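Local structure of nitrate transport protein (Parabacteroides distasonis, 3HN0) at residues Ala46-Leu49 and Leu50-Glu54; Val59-Met62 and Ile63-Ala66; Met255-Leu258 and Arg259-Gln263. The protein is probably the substrate-binding component of an ABC transporter, named for nitrate uptake, though its true ligand is not established. One frame throughout, in Å; residues are numbered along the deposited sequence.

Contact 1 of 3, residues Ala46-Leu49 and Leu50-Glu54; sequences AQAL and LIKQE
Leu49 and Glu54 meet where helix 43-51 runs out, their side chains crossing at about a right angle. The methyl CD2 of Leu49 lies against the extended chain of Glu54, 3.8 Å from Glu54 CB, and it also lies 3.7 Å from the carboxylate oxygen OE1 of Glu54. One residue back along the helix, Lys52 folds over Ala48: its chain bends at chi3 (-87°), bringing Lys52 CE to 4.3 Å from Ala48 CB. Ile51 lies by the backbone instead, its CG1 3.3 Å from Gln47 O. The amide of Gln47 is engaged elsewhere, its OE1 accepting a hydrogen bond from Asn64 ND2, while Leu50 packs on Leu68 of helix 62-70.

The backbone explains how Glu54 comes to lie by Leu49. Regular helical bonds run as far as Lys52 N to Ala48 O (2.8 Å). Gln53 then takes a positive phi of 57°, and Glu54 N reaches back to Leu49 O at 2.8 Å. Gln53 N bonds to Leu50 O at 3.0 Å. These two bonds around a residue of positive phi are the signature of a Schellman motif, here closing the C-terminal end of the helix.

Contact 2 of 3, residues Val59-Met62 and Ile63-Ala66; sequences VLPM and INAA
Between Pro61 and Asn64 the chain passes from the extended backbone of strand 57-61 into the first turn of helix 62-70, with Pro61 at the N-cap position and its carbonyl O accepting a hydrogen bond from Ala65 N at 3.1 Å. This is a strand-to-helix junction of an alpha/beta fold, the strand lying in the large mixed sheet between strands 6-12 and 184-188. The next helical bond, from Ala66 N to Met62 O, is shorter at 2.9 Å and close to straight (170°).

In one of its two modelled conformers, Leu60 holds CG between the backbone N and the carbonyl carbon (chi1 74°), and Leu60 CD1 then rests 3.9 Å from Asn64 CB, the two side chains meeting at a slant. Ala65 turns its methyl toward the strand and also touches Ala185 and Val187 of strand 184-188. Met62, a selenomethionine with a chain bent at chi2 and chi3, packs on Phe278, and Ile63 packs against helix 251-264.

The weight of the contact falls on Pro61 and Asn64, which lie side by side and point the same way. The amide nitrogen ND2 of Asn64 is hydrogen-bonded to Gln47 OE1 of helix 43-51, and the other branch of the Asn64 amide, OD1, lies over the pyrrolidine ring, 3.3 Å from Pro61 CB and 3.6 Å from Pro61 CG.

Contact 3 of 3, residues Met255-Leu258 and Arg259-Gln263; sequences MGFL and RLIEQ
Helix 251-264, which packs on both helix 62-70 and helix 107-119, carries an i to i+4 pair on its buried side: Phe257 and Ile261. Ile261 CG1 sits over one face of the Phe257 ring, 3.9 Å from its centroid and 22° off the ring normal, a CH-pi contact. The methylene is displaced toward the rim, its nearest ring atom being Phe257 CZ at 3.6 Å, and Ile261 CD1 continues beside the same end of the ring, 3.9 Å from both CE1 and CZ of Phe257. The two side chains meet obliquely. With CG anti to the backbone N (chi1 169°), the ring leans along the helix toward the following turn, whereas Ile261 sends CG1 back to meet it.

Beyond this pair, Phe257 also packs on Met62 and Ile63 as well as on Leu111, and Ile261 touches Ile63 and Ile110. An alanine in place of Phe257 would remove the ring, and this is likely to leave Ile261 CG1 without its aromatic face and open a gap where this helix meets Met62, Ile63 and Leu111.

The exposed side behaves differently. Arg259 bends at chi3 (-59°), and its guanidinium turns back over the preceding turn, so that Met255 O lies above one face of the flat group, 3.7 Å from Arg259 NH1. Arg259 NH2 comes to 4.1 Å from Met255 CB. Met255 O also receives the helical bond from Arg259 N, at 2.9 Å, and the bond from Ile261 N to Phe257 O ties the aromatic pair together through the backbone. Apolar packing toward neighbouring helices and a long charged chain lying along the outer side are characteristic of an amphipathic helix on the surface of an alpha/beta domain.

Along the chain the three contacts follow in series, but contact 3 comes from a much later segment. Contacts 1 and 2 belong to successive elements, helix 43-51, strand 57-61 and helix 62-70; their centres are 13 Å apart and they meet by one polar link and some packing. Contact 2 is also 13 Å from contact 3, between centres, and meets it by apolar packing. Contacts 1 and 3 do not touch, their nearest atoms being about 12 Å apart. Strand 57-61 belongs to the large mixed sheet, and helix 62-70, which follows it directly, is therefore the middle member, packing a late C-terminal helix onto the early part of the fold.

Contact 1 of 3, residues Ala46-Leu49 and Leu50-Glu54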
ATOM      1  N   ALA A  46       1.926  16.913  23.832  1.00 25.02           N
ATOM      2  CA  ALA A  46       0.767  16.983  22.927  1.00 23.36           C
ATOM      3  C   ALA A  46      -0.534  16.531  23.584  1.00 21.10           C
ATOM      4  O   ALA A  46      -1.565  17.195  23.460  1.00 19.62           O
ATOM      5  CB  ALA A  46       1.052  16.154  21.658  1.00 24.74           C
ATOM      6  N   GLN A  47      -0.477  15.421  24.329  1.00 23.09           N
ATOM      7  CA  GLN A  47      -1.629  14.889  25.078  1.00 22.41           C
ATOM      8  C   GLN A  47      -2.113  15.836  26.128  1.00 18.59           C
ATOM      9  O   GLN A  47      -3.345  16.082  26.276  1.00 20.52           O
ATOM     10  CB  GLN A  47      -1.297  13.528  25.734  1.00 24.48           C
ATOM     11  CG  GLN A  47      -1.103  12.447  24.693  1.00 25.15           C
ATOM     12  CD  GLN A  47      -0.944  11.075  25.252  1.00 27.81           C
ATOM     13  OE1 GLN A  47      -1.039  10.112  24.499  1.00 27.25           O
ATOM     14  NE2 GLN A  47      -0.693  10.955  26.560  1.00 22.05           N
ATOM     15  N   ALA A  48      -1.158  16.408  26.874  1.00 22.58           N
ATOM     16  CA  ALA A  48      -1.483  17.402  27.911  1.00 22.25           C
ATOM     17  C   ALA A  48      -2.220  18.590  27.320  1.00 21.20           C
ATOM     18  O   ALA A  48      -3.254  19.038  27.861  1.00 19.63           O
ATOM     19  CB  ALA A  48      -0.195  17.874  28.663  1.00 25.49           C
ATOM     20  N   LEU A  49      -1.753  19.058  26.167  1.00 20.96           N
ATOM     21  CA  LEU A  49      -2.443  20.172  25.506  1.00 18.78           C
ATOM     22  C   LEU A  49      -3.868  19.851  25.145  1.00 15.49           C
ATOM     23  O   LEU A  49      -4.766  20.694  25.271  1.00 21.68           O
ATOM     24  CB  LEU A  49      -1.665  20.591  24.244  1.00 22.01           C
ATOM     25  CG  LEU A  49      -0.316  21.281  24.461  1.00 21.83           C
ATOM     26  CD1 LEU A  49       0.418  21.305  23.116  1.00 26.79           C
ATOM     27  CD2 LEU A  49      -0.463  22.695  25.094  1.00 26.12           C
ATOM     28  N   LEU A  50      -4.100  18.633  24.655  1.00 18.44           N
ATOM     29  CA  LEU A  50      -5.438  18.202  24.331  1.00 19.60           C
ATOM     30  C   LEU A  50      -6.316  18.095  25.575  1.00 24.34           C
ATOM     31  O   LEU A  50      -7.420  18.635  25.617  1.00 26.94           O
ATOM     32  CB  LEU A  50      -5.430  16.845  23.641  1.00 17.57           C
ATOM     33  CG  LEU A  50      -4.917  16.824  22.205  1.00 20.64           C
ATOM     34  CD1 LEU A  50      -4.611  15.408  21.763  1.00 18.18           C
ATOM     35  CD2 LEU A  50      -5.980  17.458  21.325  1.00 18.25           C
ATOM     36  N   ILE A  51      -5.819  17.401  26.579  1.00 21.02           N
ATOM     37  CA  ILE A  51      -6.572  17.298  27.851  1.00 24.80           C
ATOM     38  C   ILE A  51      -6.906  18.678  28.457  1.00 26.15           C
ATOM     39  O   ILE A  51      -8.052  18.957  28.814  1.00 29.59           O
ATOM     40  CB  ILE A  51      -5.804  16.440  28.853  1.00 25.07           C
ATOM     41  CG1 ILE A  51      -5.707  14.995  28.339  1.00 27.73           C
ATOM     42  CG2 ILE A  51      -6.499  16.478  30.226  1.00 26.49           C
ATOM     43  CD1 ILE A  51      -4.619  14.213  28.955  1.00 25.27           C
ATOM     44  N   LYS A  52      -5.923  19.554  28.522  1.00 28.04           N
ATOM     45  CA  LYS A  52      -6.153  20.926  29.018  1.00 27.96           C
ATOM     46  C   LYS A  52      -6.980  21.850  28.100  1.00 28.23           C
ATOM     47  O   LYS A  52      -7.298  22.996  28.472  1.00 26.49           O
ATOM     48  CB  LYS A  52      -4.815  21.565  29.297  1.00 29.94           C
ATOM     49  CG  LYS A  52      -4.036  20.879  30.418  1.00 33.05           C
ATOM     50  CD  LYS A  52      -2.916  21.755  30.968  1.00 38.31           C
ATOM     51  CE  LYS A  52      -1.630  21.608  30.202  1.00 45.39           C
ATOM     52  NZ  LYS A  52      -0.472  22.091  31.025  1.00 44.97           N
ATOM     53  N   GLN A  53      -7.330  21.353  26.916  1.00 25.83           N
ATOM     54  CA  GLN A  53      -8.021  22.128  25.883  1.00 27.48           C
ATOM     55  C   GLN A  53      -7.241  23.375  25.509  1.00 22.87           C
ATOM     56  O   GLN A  53      -7.810  24.448  25.302  1.00 26.12           O
ATOM     57  CB  GLN A  53      -9.458  22.452  26.303  1.00 31.55           C
ATOM     58  CG  GLN A  53     -10.216  21.202  26.802  1.00 40.14           C
ATOM     59  CD  GLN A  53     -11.597  21.533  27.294  1.00 41.25           C
ATOM     60  OE1 GLN A  53     -11.801  21.702  28.492  1.00 47.21           O
ATOM     61  NE2 GLN A  53     -12.553  21.661  26.370  1.00 42.30           N
ATOM     62  N   GLU A  54      -5.937  23.205  25.415  1.00 19.78           N
ATOM     63  CA  GLU A  54      -5.033  24.276  24.999  1.00 21.25           C
ATOM     64  C   GLU A  54      -4.578  24.115  23.565  1.00 18.32           C
ATOM     65  O   GLU A  54      -3.777  24.897  23.088  1.00 18.01           O
ATOM     66  CB  GLU A  54      -3.829  24.333  25.912  1.00 22.60           C
ATOM     67  CG  GLU A  54      -4.216  24.883  27.305  1.00 27.57           C
ATOM     68  CD  GLU A  54      -3.076  24.814  28.337  1.00 35.15           C
ATOM     69  OE1 GLU A  54      -1.984  24.284  28.020  1.00 33.20           O
ATOM     70  OE2 GLU A  54      -3.302  25.308  29.465  1.00 38.14           O
TER

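Contact 2 of 3, residues Val59-Met62 and Ile63-Ala66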
ATOM      1  N   VAL A  59      -1.339  16.408  16.146  0.65  9.96           N
ATOM      2  CA  VAL A  59      -0.864  15.373  15.283  0.65 11.28           C
ATOM      3  C   VAL A  59       0.135  14.553  16.105  0.65 12.38           C
ATOM      4  O   VAL A  59       1.149  15.116  16.558  0.65 14.63           O
ATOM      5  CB  VAL A  59      -0.182  16.003  14.029  0.65  9.25           C
ATOM      6  CG1 VAL A  59       0.179  14.903  13.030  0.65  9.93           C
ATOM      7  CG2 VAL A  59      -1.105  17.077  13.380  0.65 10.39           C
ATOM      8  N   LEU A  60      -0.170  13.260  16.333  0.75 13.61           N
ATOM      9  CA  LEU A  60       0.600  12.398  17.230  0.75 16.13           C
ATOM     10  C   LEU A  60       0.358  10.962  16.841  0.75 14.34           C
ATOM     11  O   LEU A  60      -0.498  10.655  15.987  0.75 11.63           O
ATOM     12  CB  LEU A  60       0.258  12.637  18.722  0.75 16.34           C
ATOM     13  CG  LEU A  60      -1.099  12.112  19.267  0.75 18.14           C
ATOM     14  CD1 LEU A  60      -1.238  12.575  20.678  0.75 16.30           C
ATOM     15  CD2 LEU A  60      -2.319  12.587  18.478  0.75 21.37           C
ATOM     16  N   PRO A  61       1.100  10.057  17.464  1.00 13.09           N
ATOM     17  CA  PRO A  61       1.018   8.692  16.986  1.00 13.05           C
ATOM     18  C   PRO A  61      -0.401   8.155  17.125  1.00 12.68           C
ATOM     19  O   PRO A  61      -1.129   8.491  18.092  1.00 11.27           O
ATOM     20  CB  PRO A  61       1.971   7.948  17.901  1.00 14.99           C
ATOM     21  CG  PRO A  61       3.023   8.969  18.227  1.00 16.75           C
ATOM     22  CD  PRO A  61       2.198  10.218  18.435  1.00 16.64           C
HETATM   23  N   MSE A  62      -0.786   7.358  16.128  1.00 12.88           N
HETATM   24  CA  MSE A  62      -2.102   6.717  16.127  1.00 10.42           C
HETATM   25  C   MSE A  62      -2.350   5.927  17.413  1.00 12.28           C
HETATM   26  O   MSE A  62      -3.478   5.942  17.940  1.00 11.73           O
HETATM   27  CB  MSE A  62      -2.259   5.810  14.891  1.00 11.21           C
HETATM   28  CG  MSE A  62      -3.571   5.191  14.667  1.00 11.86           C
HETATM   29 SE   MSE A  62      -5.021   6.373  14.381  0.75  7.13          SE
HETATM   30  CE  MSE A  62      -4.435   6.935  12.623  1.00 13.50           C
ATOM     31  N   ILE A  63      -1.333   5.249  17.939  1.00 12.96           N
ATOM     32  CA  ILE A  63      -1.588   4.469  19.198  1.00 14.87           C
ATOM     33  C   ILE A  63      -2.002   5.412  20.343  1.00 13.66           C
ATOM     34  O   ILE A  63      -2.890   5.103  21.118  1.00 13.45           O
ATOM     35  CB  ILE A  63      -0.439   3.494  19.572  1.00 13.30           C
ATOM     36  CG1 ILE A  63       0.872   4.202  19.854  1.00 16.17           C
ATOM     37  CG2 ILE A  63      -0.198   2.480  18.396  1.00 10.93           C
ATOM     38  CD1 ILE A  63       1.905   3.248  20.527  1.00 14.26           C
ATOM     39  N   ASN A  64      -1.393   6.595  20.420  1.00 10.72           N
ATOM     40  CA  ASN A  64      -1.783   7.561  21.442  1.00 10.56           C
ATOM     41  C   ASN A  64      -3.178   8.030  21.229  1.00 11.10           C
ATOM     42  O   ASN A  64      -3.934   8.232  22.180  1.00 12.15           O
ATOM     43  CB  ASN A  64      -0.837   8.779  21.482  1.00 12.07           C
ATOM     44  CG  ASN A  64       0.598   8.403  21.879  1.00 15.22           C
ATOM     45  OD1 ASN A  64       1.303   7.766  21.096  1.00 19.04           O
ATOM     46  ND2 ASN A  64       1.025   8.803  23.074  1.00 14.80           N
ATOM     47  N   ALA A  65      -3.531   8.264  19.978  1.00 12.69           N
ATOM     48  CA  ALA A  65      -4.874   8.740  19.650  1.00 14.06           C
ATOM     49  C   ALA A  65      -5.904   7.714  20.112  1.00 12.30           C
ATOM     50  O   ALA A  65      -6.886   8.035  20.825  1.00 12.40           O
ATOM     51  CB  ALA A  65      -4.971   9.026  18.129  1.00 14.26           C
ATOM     52  N   ALA A  66      -5.647   6.455  19.798  1.00 11.16           N
ATOM     53  CA  ALA A  66      -6.520   5.380  20.233  1.00 10.04           C
ATOM     54  C   ALA A  66      -6.668   5.290  21.742  1.00 11.36           C
ATOM     55  O   ALA A  66      -7.787   5.130  22.263  1.00 11.93           O
ATOM     56  CB  ALA A  66      -6.052   4.048  19.664  1.00  8.98           C
TER

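Contact 3 of 3, residues Met255-Leu258 and Arg259-Gln263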
HETATM    1  N   MSE A 255      -7.760   0.585  11.509  1.00 16.87           N
HETATM    2  CA  MSE A 255      -8.136  -0.499  12.420  1.00 15.84           C
HETATM    3  C   MSE A 255      -7.218  -1.698  12.248  1.00 17.76           C
HETATM    4  O   MSE A 255      -6.870  -2.369  13.228  1.00 15.58           O
HETATM    5  CB  MSE A 255      -9.587  -0.899  12.214  1.00 19.70           C
HETATM    6  CG  MSE A 255     -10.553   0.247  12.453  1.00 20.39           C
HETATM    7 SE   MSE A 255     -10.480   0.912  14.305  0.75 18.77          SE
HETATM    8  CE  MSE A 255     -11.240  -0.546  15.042  1.00 22.47           C
ATOM      9  N   GLY A 256      -6.782  -1.975  11.015  1.00 18.62           N
ATOM     10  CA  GLY A 256      -5.744  -3.007  10.825  1.00 14.13           C
ATOM     11  C   GLY A 256      -4.430  -2.759  11.542  1.00 15.30           C
ATOM     12  O   GLY A 256      -3.839  -3.682  12.127  1.00 19.00           O
ATOM     13  N   PHE A 257      -3.927  -1.539  11.483  1.00 13.54           N
ATOM     14  CA  PHE A 257      -2.754  -1.133  12.237  1.00 12.66           C
ATOM     15  C   PHE A 257      -2.959  -1.298  13.752  1.00 14.60           C
ATOM     16  O   PHE A 257      -2.152  -1.936  14.390  1.00 14.63           O
ATOM     17  CB  PHE A 257      -2.333   0.309  11.920  1.00 15.30           C
ATOM     18  CG  PHE A 257      -1.317   0.851  12.837  1.00 14.20           C
ATOM     19  CD1 PHE A 257       0.021   0.465  12.769  1.00 14.14           C
ATOM     20  CD2 PHE A 257      -1.680   1.780  13.817  1.00 13.04           C
ATOM     21  CE1 PHE A 257       0.977   0.998  13.597  1.00 13.76           C
ATOM     22  CE2 PHE A 257      -0.747   2.272  14.700  1.00 11.86           C
ATOM     23  CZ  PHE A 257       0.605   1.906  14.606  1.00 17.03           C
ATOM     24  N   LEU A 258      -4.067  -0.779  14.285  1.00 15.10           N
ATOM     25  CA  LEU A 258      -4.352  -0.858  15.722  1.00 12.59           C
ATOM     26  C   LEU A 258      -4.462  -2.321  16.187  1.00 13.19           C
ATOM     27  O   LEU A 258      -3.921  -2.678  17.227  1.00 13.35           O
ATOM     28  CB  LEU A 258      -5.596  -0.026  16.106  1.00 14.09           C
ATOM     29  CG  LEU A 258      -5.336   1.496  16.036  1.00 15.66           C
ATOM     30  CD1 LEU A 258      -6.633   2.309  16.258  1.00 15.77           C
ATOM     31  CD2 LEU A 258      -4.247   1.967  17.015  1.00 13.52           C
ATOM     32  N   ARG A 259      -5.096  -3.164  15.372  1.00 14.73           N
ATOM     33  CA  ARG A 259      -5.192  -4.572  15.650  1.00 14.57           C
ATOM     34  C   ARG A 259      -3.839  -5.222  15.725  1.00 14.32           C
ATOM     35  O   ARG A 259      -3.586  -6.051  16.608  1.00 14.79           O
ATOM     36  CB  ARG A 259      -6.033  -5.259  14.574  1.00 16.32           C
ATOM     37  CG  ARG A 259      -6.429  -6.681  14.874  1.00 27.97           C
ATOM     38  CD  ARG A 259      -7.537  -7.180  13.892  1.00 34.17           C
ATOM     39  NE  ARG A 259      -8.756  -6.345  13.961  1.00 40.83           N
ATOM     40  CZ  ARG A 259      -9.200  -5.503  13.013  1.00 49.03           C
ATOM     41  NH1 ARG A 259      -8.567  -5.346  11.844  1.00 50.41           N
ATOM     42  NH2 ARG A 259     -10.316  -4.812  13.228  1.00 49.17           N
ATOM     43  N   LEU A 260      -2.955  -4.874  14.784  1.00 15.87           N
ATOM     44  CA  LEU A 260      -1.597  -5.395  14.805  0.60 16.62           C
ATOM     45  C   LEU A 260      -0.882  -4.999  16.102  1.00 17.57           C
ATOM     46  O   LEU A 260      -0.289  -5.840  16.781  1.00 17.16           O
ATOM     47  CB  LEU A 260      -0.843  -4.910  13.552  0.60 16.02           C
ATOM     48  CG  LEU A 260       0.584  -5.396  13.314  0.60 21.05           C
ATOM     49  CD1 LEU A 260       1.008  -5.152  11.848  0.60 17.28           C
ATOM     50  CD2 LEU A 260       1.517  -4.705  14.290  0.60 16.74           C
ATOM     51  N   ILE A 261      -0.940  -3.717  16.464  1.00 14.07           N
ATOM     52  CA  ILE A 261      -0.292  -3.247  17.686  1.00 13.39           C
ATOM     53  C   ILE A 261      -0.834  -3.995  18.916  1.00 16.11           C
ATOM     54  O   ILE A 261      -0.088  -4.424  19.785  1.00 13.82           O
ATOM     55  CB  ILE A 261      -0.510  -1.734  17.904  1.00 14.75           C
ATOM     56  CG1 ILE A 261       0.181  -0.951  16.785  1.00 15.95           C
ATOM     57  CG2 ILE A 261      -0.063  -1.281  19.317  1.00 15.02           C
ATOM     58  CD1 ILE A 261       1.681  -1.197  16.733  1.00 18.02           C
ATOM     59  N   GLU A 262      -2.150  -4.146  18.953  1.00 16.83           N
ATOM     60  CA  GLU A 262      -2.821  -4.790  20.055  1.00 16.63           C
ATOM     61  C   GLU A 262      -2.340  -6.246  20.226  1.00 15.91           C
ATOM     62  O   GLU A 262      -2.307  -6.784  21.347  1.00 14.68           O
ATOM     63  CB  GLU A 262      -4.320  -4.725  19.796  1.00 17.68           C
ATOM     64  CG  GLU A 262      -5.152  -5.261  20.922  1.00 20.58           C
ATOM     65  CD  GLU A 262      -6.635  -5.250  20.601  1.00 22.74           C
ATOM     66  OE1 GLU A 262      -6.986  -5.378  19.418  1.00 19.87           O
ATOM     67  OE2 GLU A 262      -7.428  -5.100  21.532  1.00 17.63           O
ATOM     68  N   GLN A 263      -1.970  -6.899  19.126  1.00 15.14           N
ATOM     69  CA  GLN A 263      -1.477  -8.284  19.187  1.00 18.56           C
ATOM     70  C   GLN A 263      -0.198  -8.417  19.981  1.00 18.99           C
ATOM     71  O   GLN A 263       0.083  -9.497  20.552  1.00 17.81           O
ATOM     72  CB  GLN A 263      -1.193  -8.827  17.808  1.00 20.93           C
ATOM     73  CG  GLN A 263      -2.379  -9.318  17.020  1.00 29.36           C
ATOM     74  CD  GLN A 263      -1.900  -9.938  15.712  1.00 42.07           C
ATOM     75  OE1 GLN A 263      -1.607  -9.228  14.748  1.00 38.35           O
ATOM     76  NE2 GLN A 263      -1.786 -11.262  15.694  1.00 46.45           N
TER